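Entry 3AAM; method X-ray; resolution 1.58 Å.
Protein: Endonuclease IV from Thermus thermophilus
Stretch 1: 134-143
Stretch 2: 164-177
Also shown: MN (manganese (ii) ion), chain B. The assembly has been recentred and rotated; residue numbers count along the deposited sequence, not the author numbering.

Stretch 1 (134-143) PVLLVENTAG
Stretch 2, residues 164-177: LQVCLDTCHAYAAG

The most unusual feature is a metal-binding histidine hydrogen-bonded to a backbone carbonyl of the other stretch: His172 ND1 donates to Asn140 O at 2.7 Å (155° at the hydrogen), while His172 NE2 binds the manganese ion at 2.2 Å. Because ND1 carries the proton, NE2 keeps its lone pair for the metal. Chi1 of -65° (m) and chi2 of 179° set the ring, with Asn140 O and Glu139 OE1 at its edge.

Upstream, strands 135-139 and 165-169 run parallel, their axes at 43° with a closest approach of 4.2 Å. Leu137 pairs with Gln165, Val138 with Val166 and Glu139 with Cys167, at CA-CA distances of 4.8, 4.9 and 4.7 Å. Extended backbones (Val138 phi/psi -108/134, Val166 -120/148) support the ladder: Gln165 N to Leu136 O, 3.0 Å; Val138 N to Gln165 O, 2.9 Å; Cys167 N to Val138 O, 3.0 Å. Asn140 N to Cys167 O continues it weakly at 3.5 Å.

Alternation puts Leu137, Glu139, Gln165 and Cys167 on one face, where Leu137 CB lies 4.1 Å from Cys167 CB. Val138 (m) and Val166 (t) share the other, CG2 to CG2 at 4.0 Å. Leu136 (t, p) meets Leu164 (m, t) through their CD2 atoms at 3.3 Å.

Where the strands end, the Asn140 amide (chi1 55°, p; chi2 -65°) reads both polarities of one residue: OD1 accepts from Asp169 N at 2.7 Å, and ND2 donates to Asp169 O at 3.2 Å. Asp169 (t) in turn caps helix 170-176, its OD1 accepting from His172 N at 2.9 Å and, weakly, from Cys171 N at 2.8 Å.

Ala142 (-72/-18) packs on that helix, CB 3.7 Å from Ala175 CB, and Ala142 CA makes a CA-H...O contact with His172 O at 3.5 Å. Gly177, at phi 127°, closes the helix in a Schellman motif.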

ATOM      1  N   PRO A 134      -4.784  -5.217 -13.122  1.00 23.79           N
ATOM      2  CA  PRO A 134      -4.164  -5.244 -11.796  1.00 20.03           C
ATOM      3  C   PRO A 134      -5.142  -5.630 -10.695  1.00 16.23           C
ATOM      4  O   PRO A 134      -6.351  -5.688 -10.910  1.00 15.61           O
ATOM      5  CB  PRO A 134      -3.658  -3.817 -11.632  1.00 20.84           C
ATOM      6  CG  PRO A 134      -4.721  -3.030 -12.311  1.00 21.08           C
ATOM      7  CD  PRO A 134      -4.965  -3.826 -13.579  1.00 24.28           C
ATOM      8  N   VAL A 135      -4.601  -5.893  -9.512  1.00 12.32           N
ATOM      9  CA  VAL A 135      -5.412  -6.259  -8.360  1.00 11.44           C
ATOM     10  C   VAL A 135      -5.533  -5.063  -7.418  1.00  9.33           C
ATOM     11  O   VAL A 135      -4.535  -4.430  -7.079  1.00 10.87           O
ATOM     12  CB  VAL A 135      -4.774  -7.429  -7.584  1.00 11.66           C
ATOM     13  CG1 VAL A 135      -5.607  -7.752  -6.347  1.00 11.21           C
ATOM     14  CG2 VAL A 135      -4.659  -8.654  -8.492  1.00 15.13           C
ATOM     15  N   LEU A 136      -6.757  -4.756  -7.003  1.00  8.62           N
ATOM     16  CA  LEU A 136      -6.999  -3.649  -6.083  1.00  6.99           C
ATOM     17  C   LEU A 136      -6.894  -4.158  -4.649  1.00  8.17           C
ATOM     18  O   LEU A 136      -7.516  -5.158  -4.289  1.00  8.54           O
ATOM     19  CB  LEU A 136      -8.387  -3.048  -6.327  1.00  8.71           C
ATOM     20  CG  LEU A 136      -8.833  -1.897  -5.419  1.00  7.91           C
ATOM     21  CD1 LEU A 136      -7.883  -0.710  -5.533  1.00  8.45           C
ATOM     22  CD2 LEU A 136     -10.245  -1.476  -5.819  1.00 10.41           C
ATOM     23  N   LEU A 137      -6.098  -3.461  -3.843  1.00  8.47           N
ATOM     24  CA  LEU A 137      -5.878  -3.822  -2.452  1.00  8.38           C
ATOM     25  C   LEU A 137      -6.487  -2.777  -1.534  1.00  7.36           C
ATOM     26  O   LEU A 137      -6.334  -1.580  -1.767  1.00  6.30           O
ATOM     27  CB  LEU A 137      -4.379  -3.906  -2.160  1.00  8.25           C
ATOM     28  CG  LEU A 137      -3.544  -4.842  -3.026  1.00  7.98           C
ATOM     29  CD1 LEU A 137      -2.088  -4.797  -2.584  1.00  8.25           C
ATOM     30  CD2 LEU A 137      -4.102  -6.252  -2.915  1.00  8.04           C
ATOM     31  N   VAL A 138      -7.183  -3.228  -0.496  1.00  6.36           N
ATOM     32  CA  VAL A 138      -7.774  -2.307   0.469  1.00  8.26           C
ATOM     33  C   VAL A 138      -6.955  -2.428   1.746  1.00  7.64           C
ATOM     34  O   VAL A 138      -6.637  -3.535   2.182  1.00  8.68           O
ATOM     35  CB  VAL A 138      -9.258  -2.643   0.765  1.00  9.69           C
ATOM     36  CG1 VAL A 138     -10.098  -2.391  -0.477  1.00 11.26           C
ATOM     37  CG2 VAL A 138      -9.398  -4.087   1.214  1.00 13.52           C
ATOM     38  N   GLU A 139      -6.602  -1.291   2.335  1.00  8.04           N
ATOM     39  CA  GLU A 139      -5.797  -1.287   3.552  1.00  7.37           C
ATOM     40  C   GLU A 139      -6.650  -1.286   4.805  1.00  8.05           C
ATOM     41  O   GLU A 139      -7.775  -0.791   4.801  1.00  9.91           O
ATOM     42  CB  GLU A 139      -4.910  -0.034   3.614  1.00 11.68           C
ATOM     43  CG  GLU A 139      -4.435   0.509   2.278  1.00 14.70           C
ATOM     44  CD  GLU A 139      -3.698   1.843   2.404  1.00 14.24           C
ATOM     45  OE1 GLU A 139      -4.110   2.695   3.228  1.00 11.51           O
ATOM     46  OE2 GLU A 139      -2.713   2.047   1.664  1.00 12.25           O
ATOM     47  N   ASN A 140      -6.112  -1.848   5.882  1.00  9.14           N
ATOM     48  CA  ASN A 140      -6.812  -1.800   7.155  1.00  6.55           C
ATOM     49  C   ASN A 140      -6.484  -0.389   7.639  1.00  8.75           C
ATOM     50  O   ASN A 140      -5.495   0.211   7.199  1.00  7.10           O
ATOM     51  CB  ASN A 140      -6.270  -2.842   8.134  1.00  6.93           C
ATOM     52  CG  ASN A 140      -4.776  -2.721   8.344  1.00  7.87           C
ATOM     53  OD1 ASN A 140      -3.993  -2.930   7.420  1.00  9.03           O
ATOM     54  ND2 ASN A 140      -4.373  -2.390   9.566  1.00  6.91           N
ATOM     55  N   THR A 141      -7.304   0.151   8.535  1.00  7.79           N
ATOM     56  CA  THR A 141      -7.099   1.510   9.019  1.00  8.01           C
ATOM     57  C   THR A 141      -6.994   1.632  10.531  1.00  7.96           C
ATOM     58  O   THR A 141      -7.211   0.668  11.266  1.00  7.53           O
ATOM     59  CB  THR A 141      -8.240   2.425   8.556  1.00  9.21           C
ATOM     60  OG1 THR A 141      -9.462   2.010   9.180  1.00 10.35           O
ATOM     61  CG2 THR A 141      -8.404   2.341   7.049  1.00 11.47           C
ATOM     62  N   ALA A 142      -6.664   2.838  10.983  1.00  9.53           N
ATOM     63  CA  ALA A 142      -6.537   3.125  12.403  1.00 11.08           C
ATOM     64  C   ALA A 142      -7.915   3.141  13.062  1.00 13.11           C
ATOM     65  O   ALA A 142      -8.034   3.045  14.284  1.00 13.33           O
ATOM     66  CB  ALA A 142      -5.843   4.470  12.597  1.00 11.60           C
ATOM     67  N   GLY A 143      -8.956   3.269  12.246  1.00 13.19           N
ATOM     68  CA  GLY A 143     -10.308   3.282  12.771  1.00 15.19           C
ATOM     69  C   GLY A 143     -10.681   4.563  13.490  1.00 17.49           C
ATOM     70  O   GLY A 143     -10.043   5.599  13.316  1.00 16.51           O
ATOM     71  N   LEU A 164     -10.969  -8.237  -4.931  1.00 10.02           N
ATOM     72  CA  LEU A 164     -10.180  -7.368  -4.064  1.00  9.05           C
ATOM     73  C   LEU A 164      -9.331  -8.191  -3.108  1.00  9.52           C
ATOM     74  O   LEU A 164      -9.716  -9.286  -2.702  1.00  8.61           O
ATOM     75  CB  LEU A 164     -11.089  -6.467  -3.224  1.00 11.08           C
ATOM     76  CG  LEU A 164     -12.043  -5.497  -3.920  1.00 10.79           C
ATOM     77  CD1 LEU A 164     -12.993  -4.881  -2.896  1.00 13.89           C
ATOM     78  CD2 LEU A 164     -11.238  -4.423  -4.620  1.00 15.02           C
ATOM     79  N   GLN A 165      -8.167  -7.657  -2.765  1.00  7.66           N
ATOM     80  CA  GLN A 165      -7.300  -8.307  -1.803  1.00  6.94           C
ATOM     81  C   GLN A 165      -6.937  -7.274  -0.753  1.00  6.20           C
ATOM     82  O   GLN A 165      -7.430  -6.148  -0.800  1.00  7.85           O
ATOM     83  CB  GLN A 165      -6.068  -8.907  -2.482  1.00  8.90           C
ATOM     84  CG  GLN A 165      -6.420 -10.186  -3.237  1.00 11.51           C
ATOM     85  CD  GLN A 165      -5.214 -10.922  -3.770  1.00 12.47           C
ATOM     86  OE1 GLN A 165      -4.261 -11.185  -3.036  1.00 14.98           O
ATOM     87  NE2 GLN A 165      -5.251 -11.272  -5.055  1.00 15.83           N
ATOM     88  N   VAL A 166      -6.071  -7.639   0.183  1.00  7.29           N
ATOM     89  CA  VAL A 166      -5.740  -6.736   1.277  1.00  7.10           C
ATOM     90  C   VAL A 166      -4.285  -6.325   1.425  1.00  8.21           C
ATOM     91  O   VAL A 166      -3.370  -7.083   1.104  1.00  8.87           O
ATOM     92  CB  VAL A 166      -6.205  -7.372   2.620  1.00  9.40           C
ATOM     93  CG1 VAL A 166      -5.676  -6.577   3.810  1.00  9.91           C
ATOM     94  CG2 VAL A 166      -7.721  -7.446   2.652  1.00 10.08           C
ATOM     95  N   CYS A 167      -4.089  -5.099   1.905  1.00  7.49           N
ATOM     96  CA  CYS A 167      -2.762  -4.586   2.199  1.00  6.75           C
ATOM     97  C   CYS A 167      -2.752  -4.323   3.700  1.00  7.04           C
ATOM     98  O   CYS A 167      -3.550  -3.537   4.207  1.00  9.00           O
ATOM     99  CB  CYS A 167      -2.476  -3.273   1.465  1.00  6.22           C
ATOM    100  SG  CYS A 167      -0.943  -2.476   2.043  1.00  7.73           S
ATOM    101  N   LEU A 168      -1.866  -4.999   4.415  1.00  5.88           N
ATOM    102  CA  LEU A 168      -1.764  -4.802   5.850  1.00  6.30           C
ATOM    103  C   LEU A 168      -0.830  -3.646   6.165  1.00  6.36           C
ATOM    104  O   LEU A 168       0.313  -3.629   5.705  1.00  6.57           O
ATOM    105  CB  LEU A 168      -1.213  -6.058   6.524  1.00  6.96           C
ATOM    106  CG  LEU A 168      -0.705  -5.846   7.955  1.00  8.97           C
ATOM    107  CD1 LEU A 168      -1.883  -5.549   8.884  1.00  8.13           C
ATOM    108  CD2 LEU A 168       0.060  -7.076   8.415  1.00 10.75           C
ATOM    109  N   ASP A 169      -1.321  -2.674   6.926  1.00  6.72           N
ATOM    110  CA  ASP A 169      -0.480  -1.565   7.352  1.00  5.86           C
ATOM    111  C   ASP A 169      -0.313  -1.766   8.855  1.00  7.00           C
ATOM    112  O   ASP A 169      -1.282  -1.721   9.618  1.00  6.84           O
ATOM    113  CB  ASP A 169      -1.125  -0.206   7.064  1.00  6.24           C
ATOM    114  CG  ASP A 169      -0.213   0.954   7.432  1.00  7.03           C
ATOM    115  OD1 ASP A 169       0.230   1.013   8.602  1.00  6.44           O
ATOM    116  OD2 ASP A 169       0.069   1.803   6.557  1.00  8.81           O
ATOM    117  N   THR A 170       0.919  -2.022   9.273  1.00  5.09           N
ATOM    118  CA  THR A 170       1.219  -2.261  10.679  1.00  6.41           C
ATOM    119  C   THR A 170       0.985  -1.057  11.591  1.00  6.52           C
ATOM    120  O   THR A 170       0.652  -1.222  12.767  1.00  7.10           O
ATOM    121  CB  THR A 170       2.663  -2.732  10.826  1.00  5.69           C
ATOM    122  OG1 THR A 170       3.507  -1.901  10.020  1.00  5.59           O
ATOM    123  CG2 THR A 170       2.798  -4.179  10.365  1.00  7.07           C
ATOM    124  N   CYS A 171       1.170   0.148  11.063  1.00  5.64           N
ATOM    125  CA  CYS A 171       0.949   1.356  11.856  1.00  6.05           C
ATOM    126  C   CYS A 171      -0.544   1.472  12.112  1.00  5.98           C
ATOM    127  O   CYS A 171      -0.980   1.698  13.243  1.00  6.99           O
ATOM    128  CB  CYS A 171       1.438   2.598  11.103  1.00  7.55           C
ATOM    129  SG  CYS A 171       1.085   4.173  11.938  1.00  9.67           S
ATOM    130  N   HIS A 172      -1.331   1.312  11.054  1.00  7.36           N
ATOM    131  CA  HIS A 172      -2.783   1.391  11.175  1.00  6.90           C
ATOM    132  C   HIS A 172      -3.302   0.344  12.154  1.00  7.48           C
ATOM    133  O   HIS A 172      -4.151   0.638  12.998  1.00  8.51           O
ATOM    134  CB  HIS A 172      -3.446   1.170   9.817  1.00  6.16           C
ATOM    135  CG  HIS A 172      -3.144   2.236   8.812  1.00  6.62           C
ATOM    136  ND1 HIS A 172      -3.629   2.197   7.524  1.00  8.24           N
ATOM    137  CD2 HIS A 172      -2.404   3.367   8.902  1.00  8.45           C
ATOM    138  CE1 HIS A 172      -3.198   3.256   6.861  1.00  8.74           C
ATOM    139  NE2 HIS A 172      -2.454   3.981   7.674  1.00  8.27           N
ATOM    140  N   ALA A 173      -2.784  -0.875  12.034  1.00  8.19           N
ATOM    141  CA  ALA A 173      -3.201  -1.970  12.903  1.00  6.54           C
ATOM    142  C   ALA A 173      -2.910  -1.646  14.362  1.00  8.22           C
ATOM    143  O   ALA A 173      -3.759  -1.838  15.233  1.00  7.08           O
ATOM    144  CB  ALA A 173      -2.492  -3.264  12.500  1.00  8.06           C
ATOM    145  N   TYR A 174      -1.709  -1.143  14.621  1.00  7.31           N
ATOM    146  CA  TYR A 174      -1.308  -0.796  15.979  1.00  7.23           C
ATOM    147  C   TYR A 174      -2.236   0.285  16.522  1.00  8.66           C
ATOM    148  O   TYR A 174      -2.738   0.182  17.643  1.00  8.87           O
ATOM    149  CB  TYR A 174       0.140  -0.301  15.979  1.00  7.62           C
ATOM    150  CG  TYR A 174       0.764  -0.196  17.352  1.00  8.68           C
ATOM    151  CD1 TYR A 174       0.920  -1.326  18.152  1.00  8.78           C
ATOM    152  CD2 TYR A 174       1.206   1.028  17.846  1.00  8.88           C
ATOM    153  CE1 TYR A 174       1.500  -1.240  19.413  1.00 10.64           C
ATOM    154  CE2 TYR A 174       1.789   1.125  19.108  1.00 10.70           C
ATOM    155  CZ  TYR A 174       1.930  -0.014  19.884  1.00 11.21           C
ATOM    156  OH  TYR A 174       2.503   0.070  21.132  1.00 14.92           O
ATOM    157  N   ALA A 175      -2.471   1.319  15.719  1.00  8.51           N
ATOM    158  CA  ALA A 175      -3.336   2.417  16.133  1.00  9.00           C
ATOM    159  C   ALA A 175      -4.760   1.950  16.391  1.00  9.40           C
ATOM    160  O   ALA A 175      -5.469   2.533  17.206  1.00  9.88           O
ATOM    161  CB  ALA A 175      -3.331   3.517  15.076  1.00  9.50           C
ATOM    162  N   ALA A 176      -5.174   0.892  15.704  1.00  7.74           N
ATOM    163  CA  ALA A 176      -6.523   0.364  15.859  1.00  9.71           C
ATOM    164  C   ALA A 176      -6.684  -0.529  17.084  1.00 10.37           C
ATOM    165  O   ALA A 176      -7.808  -0.773  17.529  1.00 14.45           O
ATOM    166  CB  ALA A 176      -6.924  -0.400  14.607  1.00  8.85           C
ATOM    167  N   GLY A 177      -5.573  -1.024  17.623  1.00  9.02           N
ATOM    168  CA  GLY A 177      -5.656  -1.884  18.792  1.00 10.46           C
ATOM    169  C   GLY A 177      -4.957  -3.228  18.670  1.00 11.37           C
ATOM    170  O   GLY A 177      -4.942  -4.008  19.622  1.00 13.39           O
TER
HETATM  171 MN    MN B 271      -1.408   5.926   7.271  1.00 13.30          MN
HETATM  172  O   HOH W   1      -0.975   8.354   6.801  1.00 18.81           O